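Local atomic coordinates of mRNA transport regulator MTR2 (Candida albicans, PDB entry 1Q42), a protein that affects the transport of mRNA from the nucleus to the cytoplasm and interacts with the export factor MEX67. Residues 54-57 and 58-62; 89-92 and 93-97; 133-136 and 137-141. One frame throughout, in Å; residues are numbered along the deposited sequence.

Interaction 1: 54-57 and 58-62; sequences NVES and YATQL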
loop_
_atom_site.group_PDB
_atom_site.type_symbol
_atom_site.label_atom_id
_atom_site.label_comp_id
_atom_site.label_asym_id
_atom_site.label_seq_id
_atom_site.Cartn_x
_atom_site.Cartn_y
_atom_site.Cartn_z
ATOM N N ASN A 54 5.179 -19.455 -0.496
ATOM C CA ASN A 54 3.768 -19.269 -0.801
ATOM C C ASN A 54 3.561 -17.828 -1.273
ATOM O O ASN A 54 3.311 -16.934 -0.461
ATOM C CB ASN A 54 2.936 -19.553 0.455
ATOM C CG ASN A 54 1.440 -19.621 0.183
ATOM O OD1 ASN A 54 0.947 -19.206 -0.874
ATOM N ND2 ASN A 54 0.698 -20.155 1.154
ATOM N N VAL A 55 3.693 -17.608 -2.580
ATOM C CA VAL A 55 3.637 -16.250 -3.131
ATOM C C VAL A 55 2.245 -15.656 -2.956
ATOM O O VAL A 55 2.109 -14.474 -2.640
ATOM C CB VAL A 55 4.039 -16.196 -4.630
ATOM C CG1 VAL A 55 4.038 -14.750 -5.130
ATOM C CG2 VAL A 55 5.409 -16.832 -4.842
ATOM N N GLU A 56 1.220 -16.476 -3.152
ATOM C CA GLU A 56 -0.156 -16.007 -3.057
ATOM C C GLU A 56 -0.505 -15.496 -1.669
ATOM O O GLU A 56 -1.148 -14.449 -1.548
ATOM C CB GLU A 56 -1.147 -17.107 -3.459
ATOM C CG GLU A 56 -2.610 -16.663 -3.455
ATOM C CD GLU A 56 -3.535 -17.691 -4.090
ATOM O OE1 GLU A 56 -3.257 -18.898 -3.953
ATOM O OE2 GLU A 56 -4.535 -17.305 -4.728
ATOM N N SER A 57 -0.092 -16.222 -0.629
ATOM C CA SER A 57 -0.475 -15.875 0.744
ATOM C C SER A 57 0.199 -14.584 1.215
ATOM O O SER A 57 -0.322 -13.898 2.095
ATOM C CB SER A 57 -0.172 -17.018 1.720
ATOM O OG SER A 57 1.201 -17.112 2.035
ATOM N N TYR A 58 1.351 -14.275 0.635
ATOM C CA TYR A 58 2.053 -13.021 0.921
ATOM C C TYR A 58 1.468 -11.867 0.111
ATOM O O TYR A 58 1.154 -10.809 0.653
ATOM C CB TYR A 58 3.535 -13.143 0.595
ATOM C CG TYR A 58 4.301 -11.842 0.686
ATOM C CD1 TYR A 58 4.575 -11.257 1.919
ATOM C CD2 TYR A 58 4.763 -11.207 -0.460
ATOM C CE1 TYR A 58 5.276 -10.059 2.010
ATOM C CE2 TYR A 58 5.464 -10.003 -0.382
ATOM C CZ TYR A 58 5.729 -9.443 0.855
ATOM O OH TYR A 58 6.416 -8.261 0.970
ATOM N N ALA A 59 1.371 -12.063 -1.190
ATOM C CA ALA A 59 0.925 -11.007 -2.086
ATOM C C ALA A 59 -0.481 -10.512 -1.744
ATOM O O ALA A 59 -0.752 -9.313 -1.846
ATOM C CB ALA A 59 1.005 -11.479 -3.523
ATOM N N THR A 60 -1.375 -11.412 -1.308
ATOM C CA THR A 60 -2.748 -11.009 -0.989
ATOM C C THR A 60 -2.863 -10.160 0.279
ATOM O O THR A 60 -3.908 -9.573 0.539
ATOM C CB THR A 60 -3.720 -12.224 -0.925
ATOM O OG1 THR A 60 -3.273 -13.150 0.064
ATOM C CG2 THR A 60 -3.706 -12.997 -2.226
ATOM N N GLN A 61 -1.799 -10.081 1.067
ATOM C CA GLN A 61 -1.777 -9.212 2.244
ATOM C C GLN A 61 -1.308 -7.794 1.925
ATOM O O GLN A 61 -1.451 -6.911 2.754
ATOM C CB GLN A 61 -0.854 -9.783 3.310
ATOM C CG GLN A 61 -1.280 -11.138 3.826
ATOM C CD GLN A 61 -0.286 -11.697 4.804
ATOM O OE1 GLN A 61 -0.190 -11.221 5.942
ATOM N NE2 GLN A 61 0.479 -12.694 4.367
ATOM N N LEU A 62 -0.749 -7.583 0.736
ATOM C CA LEU A 62 -0.226 -6.262 0.356
ATOM C C LEU A 62 -1.410 -5.354 0.070
ATOM O O LEU A 62 -2.283 -5.710 -0.723
ATOM C CB LEU A 62 0.674 -6.357 -0.884
ATOM C CG LEU A 62 1.904 -7.280 -0.763
ATOM C CD1 LEU A 62 2.547 -7.447 -2.106
ATOM C CD2 LEU A 62 2.901 -6.778 0.255
#

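Interaction 2: 89-92 and 93-97; sequences LQFQ and KKWLQ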
loop_
_atom_site.group_PDB
_atom_site.type_symbol
_atom_site.label_atom_id
_atom_site.label_comp_id
_atom_site.label_asym_id
_atom_site.label_seq_id
_atom_site.Cartn_x
_atom_site.Cartn_y
_atom_site.Cartn_z
ATOM N N LEU A 89 -6.195 -7.063 -7.255
ATOM C CA LEU A 89 -5.261 -8.146 -7.602
ATOM C C LEU A 89 -4.153 -7.659 -8.501
ATOM O O LEU A 89 -2.985 -7.966 -8.279
ATOM C CB LEU A 89 -6.009 -9.304 -8.266
ATOM C CG LEU A 89 -5.197 -10.512 -8.741
ATOM C CD1 LEU A 89 -4.260 -11.021 -7.643
ATOM C CD2 LEU A 89 -6.140 -11.620 -9.199
ATOM N N GLN A 90 -4.499 -6.892 -9.527
ATOM C CA GLN A 90 -3.486 -6.312 -10.393
ATOM C C GLN A 90 -2.505 -5.429 -9.614
ATOM O O GLN A 90 -1.306 -5.470 -9.874
ATOM C CB GLN A 90 -4.116 -5.513 -11.517
ATOM C CG GLN A 90 -4.724 -6.364 -12.583
ATOM C CD GLN A 90 -5.264 -5.537 -13.701
ATOM O OE1 GLN A 90 -4.526 -4.809 -14.359
ATOM N NE2 GLN A 90 -6.560 -5.596 -13.888
ATOM N N PHE A 91 -3.013 -4.633 -8.670
ATOM C CA PHE A 91 -2.128 -3.805 -7.837
ATOM C C PHE A 91 -1.187 -4.670 -7.022
ATOM O O PHE A 91 0.019 -4.377 -6.924
ATOM C CB PHE A 91 -2.884 -2.874 -6.889
ATOM C CG PHE A 91 -1.989 -2.205 -5.903
ATOM C CD1 PHE A 91 -1.232 -1.113 -6.282
ATOM C CD2 PHE A 91 -1.848 -2.704 -4.623
ATOM C CE1 PHE A 91 -0.351 -0.520 -5.395
ATOM C CE2 PHE A 91 -0.962 -2.113 -3.739
ATOM C CZ PHE A 91 -0.226 -1.023 -4.131
ATOM N N GLN A 92 -1.714 -5.737 -6.437
ATOM C CA GLN A 92 -0.881 -6.592 -5.586
ATOM C C GLN A 92 0.223 -7.239 -6.404
ATOM O O GLN A 92 1.367 -7.347 -5.943
ATOM C CB GLN A 92 -1.720 -7.663 -4.894
ATOM C CG GLN A 92 -2.481 -7.131 -3.692
ATOM C CD GLN A 92 -3.553 -8.066 -3.156
ATOM O OE1 GLN A 92 -3.989 -8.996 -3.833
ATOM N NE2 GLN A 92 -3.979 -7.817 -1.915
ATOM N N LYS A 93 -0.100 -7.629 -7.633
ATOM C CA LYS A 93 0.899 -8.250 -8.516
ATOM C C LYS A 93 1.982 -7.241 -8.931
ATOM O O LYS A 93 3.156 -7.599 -9.103
ATOM C CB LYS A 93 0.217 -8.827 -9.749
ATOM C CG LYS A 93 -0.564 -10.088 -9.485
ATOM C CD LYS A 93 -1.181 -10.629 -10.783
ATOM C CE LYS A 93 -0.391 -11.764 -11.385
ATOM N NZ LYS A 93 -1.234 -12.600 -12.304
ATOM N N LYS A 94 1.588 -5.982 -9.080
ATOM C CA LYS A 94 2.513 -4.914 -9.442
ATOM C C LYS A 94 3.414 -4.602 -8.275
ATOM O O LYS A 94 4.624 -4.449 -8.437
ATOM C CB LYS A 94 1.758 -3.631 -9.820
ATOM C CG LYS A 94 1.289 -3.596 -11.261
ATOM C CD LYS A 94 0.362 -2.401 -11.509
ATOM C CE LYS A 94 0.721 -1.672 -12.790
ATOM N NZ LYS A 94 0.306 -2.440 -13.991
ATOM N N TRP A 95 2.807 -4.453 -7.102
ATOM C CA TRP A 95 3.550 -4.037 -5.888
ATOM C C TRP A 95 4.516 -5.127 -5.444
ATOM O O TRP A 95 5.627 -4.844 -4.961
ATOM C CB TRP A 95 2.575 -3.642 -4.748
ATOM C CG TRP A 95 3.282 -3.009 -3.604
ATOM C CD1 TRP A 95 3.560 -3.569 -2.392
ATOM C CD2 TRP A 95 3.872 -1.703 -3.588
ATOM N NE1 TRP A 95 4.298 -2.693 -1.626
ATOM C CE2 TRP A 95 4.489 -1.534 -2.330
ATOM C CE3 TRP A 95 3.922 -0.643 -4.504
ATOM C CZ2 TRP A 95 5.154 -0.354 -1.961
ATOM C CZ3 TRP A 95 4.588 0.531 -4.140
ATOM C CH2 TRP A 95 5.191 0.666 -2.879
ATOM N N LEU A 96 4.122 -6.374 -5.666
ATOM C CA LEU A 96 4.943 -7.536 -5.338
ATOM C C LEU A 96 6.322 -7.485 -6.003
ATOM O O LEU A 96 7.318 -7.998 -5.444
ATOM C CB LEU A 96 4.195 -8.805 -5.774
ATOM C CG LEU A 96 4.945 -10.129 -5.644
ATOM C CD1 LEU A 96 5.144 -10.456 -4.184
ATOM C CD2 LEU A 96 4.149 -11.207 -6.363
ATOM N N GLN A 97 6.384 -6.889 -7.194
ATOM C CA GLN A 97 7.638 -6.800 -7.952
ATOM C C GLN A 97 8.605 -5.707 -7.470
ATOM O O GLN A 97 9.766 -5.687 -7.891
ATOM C CB GLN A 97 7.370 -6.635 -9.453
ATOM C CG GLN A 97 6.515 -7.726 -10.094
ATOM C CD GLN A 97 6.986 -9.145 -9.775
ATOM O OE1 GLN A 97 8.096 -9.526 -10.131
ATOM N NE2 GLN A 97 6.137 -9.922 -9.094
HETATM O O HOH W 1 -1.855 -4.897 -14.213
#

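Interaction 3: 133-136 and 137-141; sequences GRNR and LGESA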
loop_
_atom_site.group_PDB
_atom_site.type_symbol
_atom_site.label_atom_id
_atom_site.label_comp_id
_atom_site.label_asym_id
_atom_site.label_seq_id
_atom_site.Cartn_x
_atom_site.Cartn_y
_atom_site.Cartn_z
ATOM N N GLY A 133 19.499 -6.375 -3.682
ATOM C CA GLY A 133 19.371 -7.199 -4.870
ATOM C C GLY A 133 18.381 -8.336 -4.682
ATOM O O GLY A 133 18.045 -9.034 -5.641
ATOM N N ARG A 134 17.919 -8.538 -3.451
ATOM C CA ARG A 134 16.908 -9.551 -3.169
ATOM C C ARG A 134 15.498 -8.997 -3.420
ATOM O O ARG A 134 15.236 -7.813 -3.179
ATOM C CB ARG A 134 17.018 -10.023 -1.720
ATOM C CG ARG A 134 18.284 -10.843 -1.444
ATOM C CD ARG A 134 18.294 -11.478 -0.078
ATOM N NE ARG A 134 18.250 -10.476 0.982
ATOM C CZ ARG A 134 19.260 -9.684 1.326
ATOM N NH1 ARG A 134 19.098 -8.812 2.305
ATOM N NH2 ARG A 134 20.443 -9.754 0.714
ATOM N N ASN A 135 14.607 -9.860 -3.906
ATOM C CA ASN A 135 13.189 -9.519 -4.046
ATOM C C ASN A 135 12.473 -9.725 -2.705
ATOM O O ASN A 135 13.130 -9.971 -1.689
ATOM C CB ASN A 135 12.536 -10.297 -5.203
ATOM C CG ASN A 135 12.399 -11.789 -4.927
ATOM O OD1 ASN A 135 12.466 -12.235 -3.780
ATOM N ND2 ASN A 135 12.187 -12.566 -5.984
ATOM N N ARG A 136 11.144 -9.605 -2.685
ATOM C CA ARG A 136 10.414 -9.639 -1.420
ATOM C C ARG A 136 10.297 -11.031 -0.828
ATOM O O ARG A 136 9.956 -11.168 0.334
ATOM C CB ARG A 136 9.016 -9.025 -1.559
ATOM C CG ARG A 136 9.043 -7.521 -1.597
ATOM C CD ARG A 136 7.715 -6.924 -2.072
ATOM N NE ARG A 136 7.720 -5.468 -2.027
ATOM C CZ ARG A 136 7.209 -4.729 -1.067
ATOM N NH1 ARG A 136 6.684 -5.279 0.022
ATOM N NH2 ARG A 136 7.268 -3.393 -1.175
ATOM N N LEU A 137 10.570 -12.051 -1.629
ATOM C CA LEU A 137 10.634 -13.420 -1.128
ATOM C C LEU A 137 12.063 -13.834 -0.757
ATOM O O LEU A 137 12.302 -14.995 -0.449
ATOM C CB LEU A 137 10.052 -14.377 -2.164
ATOM C CG LEU A 137 8.630 -14.073 -2.646
ATOM C CD1 LEU A 137 8.206 -15.116 -3.663
ATOM C CD2 LEU A 137 7.624 -14.002 -1.508
ATOM N N GLY A 138 13.001 -12.883 -0.783
ATOM C CA GLY A 138 14.370 -13.113 -0.347
ATOM C C GLY A 138 15.283 -13.764 -1.374
ATOM O O GLY A 138 16.369 -14.244 -1.028
ATOM N N GLU A 139 14.869 -13.748 -2.636
ATOM C CA GLU A 139 15.565 -14.459 -3.706
ATOM C C GLU A 139 16.413 -13.502 -4.538
ATOM O O GLU A 139 15.998 -12.383 -4.814
ATOM C CB GLU A 139 14.548 -15.164 -4.612
ATOM C CG GLU A 139 13.603 -16.103 -3.871
ATOM C CD GLU A 139 12.315 -16.378 -4.627
ATOM O OE1 GLU A 139 11.572 -17.298 -4.213
ATOM O OE2 GLU A 139 12.039 -15.692 -5.637
ATOM N N SER A 140 17.601 -13.949 -4.942
ATOM C CA SER A 140 18.511 -13.106 -5.716
ATOM C C SER A 140 18.292 -13.315 -7.217
ATOM O O SER A 140 17.354 -12.749 -7.790
ATOM C CB SER A 140 19.969 -13.359 -5.306
ATOM O OG SER A 140 20.266 -12.679 -4.101
ATOM N N ALA A 141 19.131 -14.138 -7.846
ATOM C CA ALA A 141 19.098 -14.321 -9.298
ATOM C C ALA A 141 20.093 -15.393 -9.742
ATOM O O ALA A 141 21.204 -15.477 -9.217
ATOM C CB ALA A 141 19.393 -12.996 -10.011
#

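Interaction 1: 54-57 and 58-62
Thr60 lays its beta-branched side chain over the carbonyl of Glu56, one helical turn back, and its OG1 donates a hydrogen bond to Glu56 O at 3.0 Å. The same oxygen takes the backbone N of Thr60 at 3.1 Å, and the two donors come to it from opposite faces of the carbonyl plane. Thr60 OG1 stands between its own backbone N and carbonyl carbon (chi1 59°), which here brings the hydroxyl back to Glu56 O. Its methyl CG2 meets the aliphatic stem of Glu56, 4.0 Å from CG, where the two side chains cross obliquely.

Gln61 makes the other side-chain bond across the segments. Its amide NE2 donates to Ser57 O at 2.7 Å, fairly straight at 160°, and the oxygen lies close to the plane of the Gln61 amide. One residue before Thr60, Ala59 N makes the regular i to i-4 bond to Val55 O.

The start of the short helix 55-59 is capped by Asn54: its OD1 accepts from Ser57 N at 3.2 Å, the donor standing above the amide plane. Tyr58 directs its ring away from this turn, and its OH bonds to Leu42 O and to Arg136 NH1. In this NTF2-like fold Val55 and Tyr58 pack on Leu96 of helix 87-96 and on Leu137 of a loop.

From Ala59 the chain passes into a type I turn that runs to Leu62. Here Glu56 O is satisfied by both Thr60 N and OG1, and Ser57 O by Gln61 NE2, so that side-chain donors supplement the backbone bonding.

Interaction 2: 89-92 and 93-97
Phe91 O receives the shortest hydrogen bond directly between the two segments, from Trp95 N at 2.8 Å with an N-H...O angle of 162°. Equivalent i to i+4 bonds join Leu89 to Lys93, Gln90 to Lys94 and Gln92 to Leu96, the pattern of a regular alpha helix, here 87-96.

Phe91 and Trp95 also meet through their side chains, which lie side by side and point the same way. A chi1 of 171° swings the phenyl of Phe91 alongside the next turn, where one ring face lies against Trp95 CB, 4.2 Å from the ring centroid, a CH-pi contact. Trp95, with chi1 -170°, turns its indole the same way. The phenyl and the five-membered ring are nearly parallel but slid apart, with centroids 5.6 Å apart, so they barely overlap. Phe91 packs on Ile72 and Val74 of strand 70-74, while Trp95 reaches strand 101-113 and gives its NE1 to Leu40 O.

On the polar side, Gln90 NE2 donates to Ile80 O, and a water donates to Gln90 OE1 at 2.7 Å and accepts a weak bond from Lys94 NZ.

Chemically the helix is two-faced: an aromatic pair turned toward the sheet, with lysines on the exposed surface, where Lys93 forms a salt bridge with Glu85.

Interaction 3: 133-136 and 137-141
Asn135 and Glu139 face each other through both backbone and side chain. Among the backbone bonds, Asn135 N donates to Glu139 O at 3.0 Å, and Gly138 N returns to Asn135 O at 3.1 Å.

Side-chain bonds centre on Asn135 OD1. Leu137 N at 2.9 Å and Glu139 N at 3.1 Å approach this oxygen from opposite faces of the amide; the Glu139 bond is much the straighter, at 167°. With chi1 at 69°, CG of Asn135 sits between its backbone N and carbonyl carbon, which folds the amide back over the turn. The other end of the amide, ND2, donates to Glu139 OE2 at 3.1 Å. OE2 lies almost in the Asn135 amide plane, while ND2 meets it on the anti side and well out of the carboxylate plane, which is turned 52° from that of the amide.

The framework is a type I beta turn from Asn135 to Gly138, in which the bond from Leu137 N to Asn135 OD1 is that of an Asx turn. It lies in the long loop between strands 118-129 and 164-173. Gly138, which closes the turn, has a positive phi, a conformation that favours glycine.

Weaker contacts flank these bonds. Arg134 CA makes a CA-H...O contact with Glu139 O, and the aliphatic CD of Arg134 rests 3.5 Å from Gly138 O.

Toward the rest of the fold, Leu137 packs on Tyr44, and the guanidinium of Arg136 hydrogen-bonds to Leu40 O, Thr98 OG1 and Ser101 OG.

Along the chain the three contacts follow in series, each within a single continuous run of residues. Interaction 1 occupies the short helix 55-59 and the turn after it, interaction 2 the helix 87-96, and interaction 3 a loop after strand 118-129 of the mixed sheet of this NTF2-like fold. Centres of interactions 1 and 2 are about 10 Å apart; interaction 3 lies about 15 Å from the first and 16 Å from the second. Gln92 NE2 probably bonds to Leu62 O. The loop closes on both neighbours: Arg136 lies beside Trp95 and also touches Leu62. The two helices and the loop thereby form one connected patch beside the sheet.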